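Local coordinates for N-carbamoylsarcosine amidase related protein (Thermoplasma acidophilum, PDB 3EEF) that binds a zinc ion and probably acts as an amide hydrolase of the isochorismatase-like family, assigned as an N-carbamoylsarcosine amidase, at residues V7-N12 against V48-Y53; K26-A31 against I76-P81; H91-F96 against D121-H126; V114-D119 against I139-A144. All coordinates share one frame; numbering follows the deposited sequence.

Interaction 1: V7-N12 against V48-Y53. With ZN (zinc ion), chain C.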
loop_
_atom_site.group_PDB
_atom_site.type_symbol
_atom_site.label_atom_id
_atom_site.label_comp_id
_atom_site.label_asym_id
_atom_site.label_seq_id
_atom_site.Cartn_x
_atom_site.Cartn_y
_atom_site.Cartn_z
ATOM N N VAL A 7 -12.609 15.186 5.862
ATOM C CA VAL A 7 -14.013 15.437 5.538
ATOM C C VAL A 7 -14.438 14.498 4.428
ATOM O O VAL A 7 -14.081 14.716 3.248
ATOM C CB VAL A 7 -14.265 16.886 5.068
ATOM C CG1 VAL A 7 -15.734 17.096 4.932
ATOM C CG2 VAL A 7 -13.678 17.951 6.051
ATOM N N VAL A 8 -15.207 13.469 4.787
ATOM C CA VAL A 8 -15.495 12.365 3.848
ATOM C C VAL A 8 -16.781 12.541 2.990
ATOM O O VAL A 8 -17.866 12.592 3.535
ATOM C CB VAL A 8 -15.568 10.998 4.595
ATOM C CG1 VAL A 8 -15.709 9.837 3.575
ATOM C CG2 VAL A 8 -14.310 10.807 5.535
ATOM N N ASP A 9 -16.630 12.655 1.665
ATOM C CA ASP A 9 -17.766 12.596 0.713
ATOM C C ASP A 9 -18.903 13.589 0.938
ATOM O O ASP A 9 -20.080 13.284 0.669
ATOM C CB ASP A 9 -18.344 11.159 0.631
ATOM C CG ASP A 9 -17.485 10.226 -0.229
ATOM O OD1 ASP A 9 -16.909 10.675 -1.261
ATOM O OD2 ASP A 9 -17.391 9.030 0.134
HETATM N N MSE A 10 -18.575 14.794 1.373
HETATM C CA MSE A 10 -19.603 15.821 1.505
HETATM C C MSE A 10 -19.820 16.423 0.120
HETATM O O MSE A 10 -19.453 17.569 -0.124
HETATM C CB MSE A 10 -19.197 16.891 2.521
HETATM C CG MSE A 10 -19.099 16.395 3.969
HETATM SE SE MSE A 10 -20.805 15.896 4.738
HETATM C CE MSE A 10 -21.501 17.664 5.240
ATOM N N VAL A 11 -20.394 15.626 -0.788
ATOM C CA VAL A 11 -20.490 16.007 -2.194
ATOM C C VAL A 11 -21.957 16.092 -2.616
ATOM O O VAL A 11 -22.830 15.545 -1.955
ATOM C CB VAL A 11 -19.670 15.042 -3.111
ATOM C CG1 VAL A 11 -18.207 15.023 -2.650
ATOM C CG2 VAL A 11 -20.258 13.612 -3.086
ATOM N N ASN A 12 -22.199 16.813 -3.703
ATOM C CA ASN A 12 -23.548 17.168 -4.167
ATOM C C ASN A 12 -24.502 16.002 -4.312
ATOM O O ASN A 12 -25.637 16.089 -3.901
ATOM C CB ASN A 12 -23.458 17.932 -5.497
ATOM C CG ASN A 12 -23.015 19.376 -5.302
ATOM O OD1 ASN A 12 -23.350 20.010 -4.297
ATOM N ND2 ASN A 12 -22.274 19.905 -6.261
ATOM N N VAL A 48 -11.816 14.322 1.155
ATOM C CA VAL A 48 -11.636 13.109 0.390
ATOM C C VAL A 48 -12.995 12.765 -0.269
ATOM O O VAL A 48 -13.927 12.410 0.418
ATOM C CB VAL A 48 -11.069 11.946 1.267
ATOM C CG1 VAL A 48 -9.660 12.215 1.678
ATOM C CG2 VAL A 48 -11.863 11.777 2.528
ATOM N N ASN A 49 -13.068 12.866 -1.601
ATOM C CA ASN A 49 -14.312 12.754 -2.378
ATOM C C ASN A 49 -14.267 11.692 -3.441
ATOM O O ASN A 49 -13.340 11.648 -4.261
ATOM C CB ASN A 49 -14.570 14.071 -3.085
ATOM C CG ASN A 49 -14.465 15.228 -2.153
ATOM O OD1 ASN A 49 -15.103 15.229 -1.103
ATOM N ND2 ASN A 49 -13.638 16.204 -2.495
ATOM N N ASP A 50 -15.266 10.825 -3.441
ATOM C CA ASP A 50 -15.464 9.927 -4.569
ATOM C C ASP A 50 -15.332 10.677 -5.890
ATOM O O ASP A 50 -15.866 11.777 -6.047
ATOM C CB ASP A 50 -16.818 9.228 -4.480
ATOM C CG ASP A 50 -16.772 7.956 -3.619
ATOM O OD1 ASP A 50 -15.668 7.563 -3.162
ATOM O OD2 ASP A 50 -17.834 7.317 -3.451
ATOM N N SER A 51 -14.556 10.116 -6.808
ATOM C CA SER A 51 -14.377 10.702 -8.142
ATOM C C SER A 51 -14.209 9.520 -9.099
ATOM O O SER A 51 -13.134 9.289 -9.641
ATOM C CB SER A 51 -13.148 11.640 -8.138
ATOM O OG SER A 51 -12.843 12.191 -9.411
ATOM N N HIS A 52 -15.300 8.768 -9.264
ATOM C CA HIS A 52 -15.269 7.410 -9.808
ATOM C C HIS A 52 -15.174 7.344 -11.318
ATOM O O HIS A 52 -15.657 8.233 -12.008
ATOM C CB HIS A 52 -16.516 6.629 -9.393
ATOM C CG HIS A 52 -16.521 6.200 -7.954
ATOM N ND1 HIS A 52 -15.625 5.281 -7.442
ATOM C CD2 HIS A 52 -17.361 6.517 -6.932
ATOM C CE1 HIS A 52 -15.891 5.079 -6.159
ATOM N NE2 HIS A 52 -16.954 5.802 -5.827
ATOM N N TYR A 53 -14.485 6.301 -11.782
ATOM C CA TYR A 53 -14.501 5.858 -13.149
ATOM C C TYR A 53 -15.570 4.756 -13.276
ATOM O O TYR A 53 -15.875 4.040 -12.307
ATOM C CB TYR A 53 -13.170 5.209 -13.582
ATOM C CG TYR A 53 -11.898 6.007 -13.418
ATOM C CD1 TYR A 53 -11.815 7.343 -13.815
ATOM C CD2 TYR A 53 -10.747 5.398 -12.905
ATOM C CE1 TYR A 53 -10.606 8.066 -13.665
ATOM C CE2 TYR A 53 -9.562 6.095 -12.767
ATOM C CZ TYR A 53 -9.485 7.418 -13.144
ATOM O OH TYR A 53 -8.285 8.062 -12.971
HETATM ZN ZN ZN C . -18.316 5.465 -4.115
HETATM O O HOH W 1 -15.691 15.761 1.431
#
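V8 and V48 form the parallel bridge between strands 3-8 and 45-50. V48 N donates to V7 O at 3.1 Å, and D9 N returns a bond to V48 O at 3.0 Å. On the face carrying both valines, V8 CG2 rests on V48 CG2, 4.0 Å away. Past this bridge the 7-12 backbone leaves the sheet, D9 having a positive phi, and the D9 side chain takes over the pairing. D50 N donates to D9 OD1 at 2.7 Å, almost straight (177°), and meets that oxygen nearly along its C-O axis. This is the C-terminal edge of the parallel sheet of the isochorismatase fold. Cysteine hydrolases of this family use an Asp-Lys-Cys triad there, and the grouping of D9 with K90 and C123 is consistent with it.

From D50 CB outward, the side chain leads to the metal. CB lies 3.5 Å from D9 OD1. CG, anti to the carbonyl carbon (chi1 -86°), holds a carboxylate turned 64° from that of D9, so the two groups are not stacked flat. OD1 forms a salt bridge to K90, while OD2 binds the zinc ion at 2.0 Å. H52 NE2 is a second zinc ligand from 48-53, and E58 and H65 complete the site. N49 OD1 accepts from a water that also donates to V7 O and accepts from M10 N, while V11 CG1 packs 3.5 Å from N49 OD1.

Interaction 2: K26-A31 against I76-P81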
loop_
_atom_site.group_PDB
_atom_site.type_symbol
_atom_site.label_atom_id
_atom_site.label_comp_id
_atom_site.label_asym_id
_atom_site.label_seq_id
_atom_site.Cartn_x
_atom_site.Cartn_y
_atom_site.Cartn_z
ATOM N N LYS A 26 -28.655 16.998 7.405
ATOM C CA LYS A 26 -28.464 17.355 8.802
ATOM C C LYS A 26 -26.954 17.570 9.156
ATOM O O LYS A 26 -26.654 18.365 10.063
ATOM C CB LYS A 26 -29.155 16.334 9.728
ATOM N N THR A 27 -26.021 16.919 8.422
ATOM C CA THR A 27 -24.565 17.009 8.741
ATOM C C THR A 27 -23.933 18.341 8.395
ATOM O O THR A 27 -22.892 18.696 8.962
ATOM C CB THR A 27 -23.709 15.879 8.056
ATOM O OG1 THR A 27 -23.722 16.028 6.616
ATOM C CG2 THR A 27 -24.238 14.513 8.458
ATOM N N VAL A 28 -24.559 19.084 7.483
ATOM C CA VAL A 28 -23.906 20.264 6.913
ATOM C C VAL A 28 -23.555 21.359 7.933
ATOM O O VAL A 28 -22.417 21.822 7.960
ATOM C CB VAL A 28 -24.721 20.873 5.795
ATOM C CG1 VAL A 28 -24.020 22.116 5.260
ATOM C CG2 VAL A 28 -24.913 19.847 4.700
ATOM N N GLY A 29 -24.508 21.770 8.764
ATOM C CA GLY A 29 -24.228 22.778 9.791
ATOM C C GLY A 29 -23.033 22.431 10.671
ATOM O O GLY A 29 -22.032 23.146 10.673
ATOM N N PRO A 30 -23.127 21.318 11.404
ATOM C CA PRO A 30 -22.014 20.788 12.207
ATOM C C PRO A 30 -20.679 20.641 11.464
ATOM O O PRO A 30 -19.623 20.927 12.038
ATOM C CB PRO A 30 -22.533 19.426 12.668
ATOM C CG PRO A 30 -24.029 19.662 12.806
ATOM C CD PRO A 30 -24.372 20.558 11.627
ATOM N N ALA A 31 -20.723 20.223 10.211
ATOM C CA ALA A 31 -19.508 20.056 9.420
ATOM C C ALA A 31 -18.804 21.398 9.186
ATOM O O ALA A 31 -17.592 21.520 9.373
ATOM C CB ALA A 31 -19.822 19.361 8.078
ATOM N N ILE A 76 -20.018 20.195 -1.694
ATOM C CA ILE A 76 -21.161 21.101 -1.598
ATOM C C ILE A 76 -20.672 22.518 -1.287
ATOM O O ILE A 76 -19.678 22.690 -0.572
ATOM C CB ILE A 76 -22.213 20.623 -0.564
ATOM C CG1 ILE A 76 -21.678 20.707 0.878
ATOM C CG2 ILE A 76 -22.693 19.225 -0.924
ATOM C CD1 ILE A 76 -22.699 20.237 1.929
ATOM N N ASP A 77 -21.361 23.517 -1.847
ATOM C CA ASP A 77 -20.957 24.938 -1.745
ATOM C C ASP A 77 -20.967 25.436 -0.324
ATOM O O ASP A 77 -20.136 26.248 0.051
ATOM C CB ASP A 77 -21.860 25.838 -2.603
ATOM C CG ASP A 77 -21.631 25.634 -4.086
ATOM O OD1 ASP A 77 -20.470 25.350 -4.473
ATOM O OD2 ASP A 77 -22.597 25.748 -4.860
ATOM N N GLU A 78 -21.892 24.918 0.472
ATOM C CA GLU A 78 -21.991 25.277 1.888
ATOM C C GLU A 78 -20.640 25.224 2.617
ATOM O O GLU A 78 -20.363 26.070 3.462
ATOM C CB GLU A 78 -22.998 24.366 2.603
ATOM C CG GLU A 78 -24.474 24.613 2.218
ATOM C CD GLU A 78 -24.901 23.890 0.962
ATOM O OE1 GLU A 78 -24.061 23.664 0.071
ATOM O OE2 GLU A 78 -26.087 23.543 0.863
ATOM N N ILE A 79 -19.816 24.222 2.287
ATOM C CA ILE A 79 -18.484 24.035 2.909
ATOM C C ILE A 79 -17.396 23.986 1.835
ATOM O O ILE A 79 -16.480 23.198 1.888
ATOM C CB ILE A 79 -18.445 22.777 3.818
ATOM C CG1 ILE A 79 -18.866 21.510 3.045
ATOM C CG2 ILE A 79 -19.349 22.973 5.029
ATOM C CD1 ILE A 79 -18.682 20.244 3.834
ATOM N N ARG A 80 -17.544 24.840 0.837
ATOM C CA ARG A 80 -16.580 24.994 -0.214
ATOM C C ARG A 80 -15.188 25.008 0.376
ATOM O O ARG A 80 -14.944 25.634 1.412
ATOM C CB ARG A 80 -16.838 26.311 -0.941
ATOM C CG ARG A 80 -16.472 26.308 -2.398
ATOM C CD ARG A 80 -16.454 27.737 -2.993
ATOM N NE ARG A 80 -17.501 28.619 -2.454
ATOM C CZ ARG A 80 -18.758 28.715 -2.904
ATOM N NH1 ARG A 80 -19.188 27.965 -3.922
ATOM N NH2 ARG A 80 -19.602 29.569 -2.319
ATOM N N PRO A 81 -14.262 24.308 -0.269
ATOM C CA PRO A 81 -12.930 24.325 0.288
ATOM C C PRO A 81 -12.250 25.669 0.035
ATOM O O PRO A 81 -12.507 26.290 -0.997
ATOM C CB PRO A 81 -12.216 23.191 -0.460
ATOM C CG PRO A 81 -13.308 22.418 -1.133
ATOM C CD PRO A 81 -14.370 23.395 -1.412
#
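V28 and I76 meet tip to tip, V28 CG2 against I76 CD1 at 3.6 Å, and this is one half of the tight part of the contact. In I76, CG1 sits in the crowded position between the backbone N and the carbonyl carbon (chi1 68°), and the extended chi2 then carries CD1 out toward helix 22-40. The other half is made by the second branch of V28. CG1, anti to the backbone N (chi1 179°), lies 3.6 Å from E78 CB, the two side chains crossing at about a right angle. V28 thus splits its methyl groups between two residues of the 76-81 loop, which makes a short 3-10 turn at 77-78.

Further along the helix the fit is looser. A31 CB and I79 CD1 are 4.5 Å apart, and I79 CG2 comes no nearer than 4.4 Å to V28 O. I79 is nonetheless buried, with M10, R32 and I35 among its neighbours. The solvent side is polar. E78 bends at chi2, turning CD aside, and its OE1 hydrogen-bonds H16 NE2, while exposed D77 and R80 pair within the loop, R80 NH1 to D77 OD1 at 3.0 Å.

The two segments join helix 22-40 to the loop that leads into strand 86-90 of this alpha/beta fold. No hydrogen bond or salt bridge passes between them, so their direct attachment rests on burying methyl and methylene groups, and the charged groups pair within the loop or, for E78, with H16.

Interaction 3: H91-F96 against D121-H126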
loop_
_atom_site.group_PDB
_atom_site.type_symbol
_atom_site.label_atom_id
_atom_site.label_comp_id
_atom_site.label_asym_id
_atom_site.label_seq_id
_atom_site.Cartn_x
_atom_site.Cartn_y
_atom_site.Cartn_z
ATOM N N HIS A 91 -11.239 6.588 -5.195
ATOM C CA HIS A 91 -11.945 5.624 -6.039
ATOM C C HIS A 91 -12.525 4.398 -5.294
ATOM O O HIS A 91 -13.090 3.511 -5.936
ATOM C CB HIS A 91 -10.994 5.154 -7.144
ATOM C CG HIS A 91 -10.744 6.212 -8.174
ATOM N ND1 HIS A 91 -11.521 6.340 -9.308
ATOM C CD2 HIS A 91 -9.844 7.231 -8.207
ATOM C CE1 HIS A 91 -11.096 7.377 -10.006
ATOM N NE2 HIS A 91 -10.079 7.935 -9.361
ATOM N N ALA A 92 -12.381 4.382 -3.964
ATOM C CA ALA A 92 -12.878 3.309 -3.091
ATOM C C ALA A 92 -13.364 3.910 -1.784
ATOM O O ALA A 92 -13.256 5.148 -1.546
ATOM C CB ALA A 92 -11.765 2.262 -2.828
ATOM N N TYR A 93 -13.940 3.073 -0.935
ATOM C CA TYR A 93 -14.625 3.595 0.269
ATOM C C TYR A 93 -13.671 4.384 1.160
ATOM O O TYR A 93 -13.984 5.520 1.550
ATOM C CB TYR A 93 -15.261 2.470 1.074
ATOM C CG TYR A 93 -16.334 1.668 0.345
ATOM C CD1 TYR A 93 -17.288 2.291 -0.472
ATOM C CD2 TYR A 93 -16.444 0.300 0.539
ATOM C CE1 TYR A 93 -18.268 1.557 -1.094
ATOM C CE2 TYR A 93 -17.428 -0.444 -0.092
ATOM C CZ TYR A 93 -18.339 0.183 -0.894
ATOM O OH TYR A 93 -19.288 -0.592 -1.531
ATOM N N SER A 94 -12.518 3.781 1.477
ATOM C CA SER A 94 -11.522 4.430 2.312
ATOM C C SER A 94 -10.839 5.619 1.654
ATOM O O SER A 94 -10.352 5.523 0.522
ATOM C CB SER A 94 -10.434 3.443 2.720
ATOM O OG SER A 94 -9.435 4.129 3.459
ATOM N N GLY A 95 -10.743 6.717 2.393
ATOM C CA GLY A 95 -9.960 7.879 1.972
ATOM C C GLY A 95 -8.482 7.642 1.755
ATOM O O GLY A 95 -7.810 8.483 1.160
ATOM N N PHE A 96 -7.966 6.506 2.238
ATOM C CA PHE A 96 -6.554 6.169 2.083
ATOM C C PHE A 96 -6.237 5.353 0.851
ATOM O O PHE A 96 -5.114 5.426 0.351
ATOM C CB PHE A 96 -6.067 5.352 3.261
ATOM C CG PHE A 96 -5.997 6.117 4.547
ATOM C CD1 PHE A 96 -4.829 6.792 4.911
ATOM C CD2 PHE A 96 -7.073 6.143 5.420
ATOM C CE1 PHE A 96 -4.740 7.507 6.146
ATOM C CE2 PHE A 96 -6.996 6.885 6.670
ATOM C CZ PHE A 96 -5.834 7.554 7.005
ATOM N N ASP A 121 -21.588 4.144 8.092
ATOM C CA ASP A 121 -21.637 2.724 7.743
ATOM C C ASP A 121 -20.598 2.296 6.730
ATOM O O ASP A 121 -20.133 1.149 6.757
ATOM C CB ASP A 121 -23.006 2.406 7.148
ATOM C CG ASP A 121 -23.986 2.003 8.180
ATOM O OD1 ASP A 121 -23.686 2.183 9.385
ATOM O OD2 ASP A 121 -25.055 1.492 7.793
ATOM N N ILE A 122 -20.305 3.195 5.794
ATOM C CA ILE A 122 -19.452 2.878 4.677
ATOM C C ILE A 122 -18.168 3.730 4.709
ATOM O O ILE A 122 -17.186 3.346 5.381
ATOM C CB ILE A 122 -20.204 3.013 3.352
ATOM C CG1 ILE A 122 -21.490 2.160 3.366
ATOM C CG2 ILE A 122 -19.334 2.577 2.210
ATOM C CD1 ILE A 122 -22.390 2.400 2.124
ATOM N N CYS A 123 -18.154 4.880 4.038
ATOM C CA CYS A 123 -16.864 5.520 3.763
ATOM C C CYS A 123 -16.152 6.066 5.016
ATOM O O CYS A 123 -14.916 6.020 5.100
ATOM C CB CYS A 123 -17.020 6.618 2.708
ATOM S SG CYS A 123 -17.635 6.028 1.070
ATOM N N VAL A 124 -16.901 6.599 5.975
ATOM C CA VAL A 124 -16.311 7.157 7.193
ATOM C C VAL A 124 -15.665 6.025 7.982
ATOM O O VAL A 124 -14.544 6.137 8.471
ATOM C CB VAL A 124 -17.350 7.927 8.073
ATOM C CG1 VAL A 124 -16.784 8.183 9.453
ATOM C CG2 VAL A 124 -17.806 9.253 7.381
ATOM N N ARG A 125 -16.376 4.919 8.053
ATOM C CA ARG A 125 -15.945 3.776 8.810
ATOM C C ARG A 125 -14.708 3.118 8.204
ATOM O O ARG A 125 -13.774 2.692 8.920
ATOM C CB ARG A 125 -17.101 2.783 8.882
ATOM C CG ARG A 125 -16.820 1.631 9.792
ATOM C CD ARG A 125 -17.898 0.590 9.743
ATOM N NE ARG A 125 -19.189 1.080 10.215
ATOM C CZ ARG A 125 -20.178 0.288 10.621
ATOM N NH1 ARG A 125 -20.032 -1.030 10.665
ATOM N NH2 ARG A 125 -21.307 0.826 11.050
ATOM N N HIS A 126 -14.737 3.002 6.879
ATOM C CA HIS A 126 -13.645 2.411 6.117
ATOM C C HIS A 126 -12.385 3.257 6.210
ATOM O O HIS A 126 -11.295 2.748 6.410
ATOM C CB HIS A 126 -14.088 2.164 4.674
ATOM C CG HIS A 126 -14.905 0.921 4.524
ATOM N ND1 HIS A 126 -16.240 0.873 4.856
ATOM C CD2 HIS A 126 -14.556 -0.342 4.184
ATOM C CE1 HIS A 126 -16.683 -0.361 4.691
ATOM N NE2 HIS A 126 -15.690 -1.115 4.266
#
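Y93 and C123 bring the two backbones close, CA to CA 4.6 Å, and S94 and H126 do so again at 4.8 Å, yet no hydrogen bond joins the segments. The irregular 91-96 chain, just past strand 86-90, lies against the start of helix 123-133, with I122 at the N-cap position. In the isochorismatase fold the nucleophilic cysteine sits at such a helix start, and C123 is consistent with that role.

Y93 buries the most surface of any residue here (100 Å²). I122 CG2, placed anti to its backbone N, makes a CH-pi contact over one face of the Y93 ring, 3.6 Å from the centroid and 19° off the normal. That ring meets the face of H126 edge-to-face, centroids 5.2 Å apart and planes at 55°, with Y93 CD2 over the imidazole centre. H126 ND1 donates at 2.7 Å to I122 O from above the carbonyl plane (47°); this oxygen also accepts from H126 N. H126 NE2 bonds Y161 OH of a neighbouring subunit. Y93 OH is hydrogen-bonded to W62 NE1 of its own chain and to V160 O of that neighbouring subunit. C123 CB touches Y93 O at 3.4 Å, while its SG stands obliquely to the tyrosine ring, 4.1 Å from CD1.

S94 turns back on its own chain in an ST turn. S94 OG, also bonded to D130 OD2, accepts from F96 N at 3.0 Å.

Interaction 4: V114-D119 against I139-A144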
loop_
_atom_site.group_PDB
_atom_site.type_symbol
_atom_site.label_atom_id
_atom_site.label_comp_id
_atom_site.label_asym_id
_atom_site.label_seq_id
_atom_site.Cartn_x
_atom_site.Cartn_y
_atom_site.Cartn_z
ATOM N N VAL A 114 -9.545 13.440 12.783
ATOM C CA VAL A 114 -10.935 13.744 13.152
ATOM C C VAL A 114 -11.773 13.549 11.932
ATOM O O VAL A 114 -11.494 14.142 10.892
ATOM C CB VAL A 114 -11.098 15.181 13.649
ATOM C CG1 VAL A 114 -12.545 15.416 14.061
ATOM C CG2 VAL A 114 -10.143 15.422 14.807
ATOM N N LEU A 115 -12.782 12.703 12.048
ATOM C CA LEU A 115 -13.567 12.243 10.886
ATOM C C LEU A 115 -14.985 12.812 10.887
ATOM O O LEU A 115 -15.705 12.693 11.860
ATOM C CB LEU A 115 -13.669 10.713 10.899
ATOM C CG LEU A 115 -12.385 9.922 10.822
ATOM C CD1 LEU A 115 -12.680 8.416 10.907
ATOM C CD2 LEU A 115 -11.650 10.267 9.528
ATOM N N ILE A 116 -15.374 13.436 9.792
ATOM C CA ILE A 116 -16.749 13.817 9.585
ATOM C C ILE A 116 -17.157 13.475 8.149
ATOM O O ILE A 116 -16.288 13.244 7.283
ATOM C CB ILE A 116 -16.937 15.329 9.861
ATOM C CG1 ILE A 116 -16.265 16.193 8.800
ATOM C CG2 ILE A 116 -16.392 15.693 11.252
ATOM C CD1 ILE A 116 -16.495 17.697 9.027
ATOM N N GLY A 117 -18.468 13.426 7.903
ATOM C CA GLY A 117 -19.014 13.257 6.544
ATOM C C GLY A 117 -19.864 12.009 6.350
ATOM O O GLY A 117 -20.437 11.483 7.291
ATOM N N LEU A 118 -19.867 11.508 5.122
ATOM C CA LEU A 118 -20.773 10.461 4.652
ATOM C C LEU A 118 -20.051 9.167 4.305
ATOM O O LEU A 118 -19.146 9.171 3.460
ATOM C CB LEU A 118 -21.506 10.955 3.384
ATOM C CG LEU A 118 -22.154 12.290 3.660
ATOM C CD1 LEU A 118 -22.926 12.735 2.467
ATOM C CD2 LEU A 118 -23.003 12.233 4.982
ATOM N N ASP A 119 -20.411 8.055 4.945
ATOM C CA ASP A 119 -21.281 8.008 6.124
ATOM C C ASP A 119 -20.726 7.013 7.116
ATOM O O ASP A 119 -19.774 6.280 6.812
ATOM C CB ASP A 119 -22.726 7.645 5.737
ATOM C CG ASP A 119 -22.813 6.448 4.839
ATOM O OD1 ASP A 119 -22.350 5.375 5.277
ATOM O OD2 ASP A 119 -23.372 6.576 3.725
ATOM N N ILE A 139 -11.062 10.246 16.134
ATOM C CA ILE A 139 -12.160 10.969 16.717
ATOM C C ILE A 139 -13.202 11.097 15.636
ATOM O O ILE A 139 -12.863 11.362 14.482
ATOM C CB ILE A 139 -11.713 12.413 17.156
ATOM C CG1 ILE A 139 -10.637 12.319 18.253
ATOM C CG2 ILE A 139 -12.913 13.277 17.603
ATOM C CD1 ILE A 139 -10.051 13.685 18.667
ATOM N N VAL A 140 -14.462 10.899 16.009
ATOM C CA VAL A 140 -15.594 11.081 15.120
ATOM C C VAL A 140 -16.581 12.109 15.698
ATOM O O VAL A 140 -16.920 12.051 16.861
ATOM C CB VAL A 140 -16.320 9.745 14.922
ATOM C CG1 VAL A 140 -17.407 9.879 13.847
ATOM C CG2 VAL A 140 -15.328 8.677 14.546
ATOM N N VAL A 141 -17.010 13.066 14.883
ATOM C CA VAL A 141 -17.971 14.081 15.302
ATOM C C VAL A 141 -19.389 13.634 14.975
ATOM O O VAL A 141 -19.858 13.882 13.882
ATOM C CB VAL A 141 -17.649 15.418 14.624
ATOM C CG1 VAL A 141 -18.572 16.546 15.125
ATOM C CG2 VAL A 141 -16.186 15.749 14.872
ATOM N N GLU A 142 -20.055 12.985 15.936
ATOM C CA GLU A 142 -21.324 12.291 15.708
ATOM C C GLU A 142 -22.362 13.078 14.908
ATOM O O GLU A 142 -22.958 12.535 13.985
ATOM C CB GLU A 142 -21.945 11.782 17.019
ATOM C CG GLU A 142 -22.306 12.855 18.052
ATOM C CD GLU A 142 -22.908 12.293 19.367
ATOM O OE1 GLU A 142 -23.194 11.082 19.482
ATOM O OE2 GLU A 142 -23.092 13.088 20.309
ATOM N N ASP A 143 -22.530 14.356 15.228
ATOM C CA ASP A 143 -23.557 15.184 14.600
ATOM C C ASP A 143 -23.140 15.641 13.238
ATOM O O ASP A 143 -23.954 16.182 12.479
ATOM C CB ASP A 143 -23.974 16.399 15.474
ATOM C CG ASP A 143 -22.815 17.284 15.854
ATOM O OD1 ASP A 143 -21.702 16.766 16.108
ATOM O OD2 ASP A 143 -23.021 18.513 15.901
ATOM N N ALA A 144 -21.877 15.423 12.921
ATOM C CA ALA A 144 -21.387 15.738 11.598
ATOM C C ALA A 144 -21.217 14.469 10.759
ATOM O O ALA A 144 -20.655 14.511 9.684
ATOM C CB ALA A 144 -20.098 16.522 11.689
#
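V114 and I139 are paired in parallel on strands 112-116 and 137-141, the two strands of a beta-alpha-beta unit whose crossover is helix 123-133. The N-to-C directions of the two short segments differ by 32°. V114 CA makes a C-H...O contact with I139 O at 3.3 Å, and on the face that looks toward helix 22-40 its CG1 packs on V141 CG2 at 3.7 Å. V114 CG2 lies near I139 CB, the two side chains crossing at a slant.

L115 carries the backbone pairing. Its N donates to I139 O at 2.8 Å, and its O receives a weak bond from V141 N at 3.3 Å. Its side chain goes to the other face with V140.

Opposite I116 the second chain turns its corner, and I116 packs on V141 and A144. CG2, anti to the carbonyl carbon, sits 3.6 Å from V141 CB, the two side chains lying side by side and pointing the same way. The same methyl group reaches A144 CB at 3.8 Å, and A31 of helix 22-40 covers I116.

A type I turn from V141 to A144, closed by A144 N to V141 O, swings the carbonyl of A144 back toward the first strand. The chain turns a corner at G117 with a positive phi (119°), a backbone conformation in which a side chain would collide with the I116 carbonyl and which glycine meets without strain. Its N-H still reaches across: G117 N donates to A144 O at 3.0 Å, bent to 151° at the hydrogen.

How the interactions relate
From the N terminus, strand 3-8 opens interaction 1, which closes at 48-53 after the chain has run through helix 22-40. Interaction 2 starts inside that loop, at 26-31, and closes outside it at 76-81, so the two cross; M10 O with I76 N, probably hydrogen-bonded, stitches them together. Interactions 3 and 4 come later in the chain, in series with the first two, and cross each other, 114-119 lying inside the loop from 91-96 to 121-126 and closing beyond it at 139-144. V8, probably hydrogen-bonded to I116 and L118, joins interactions 1 and 4 in the sheet. Interaction 2 holds the helix side, its A31 against I116, and interaction 3 brings C123 SG to D9 OD2.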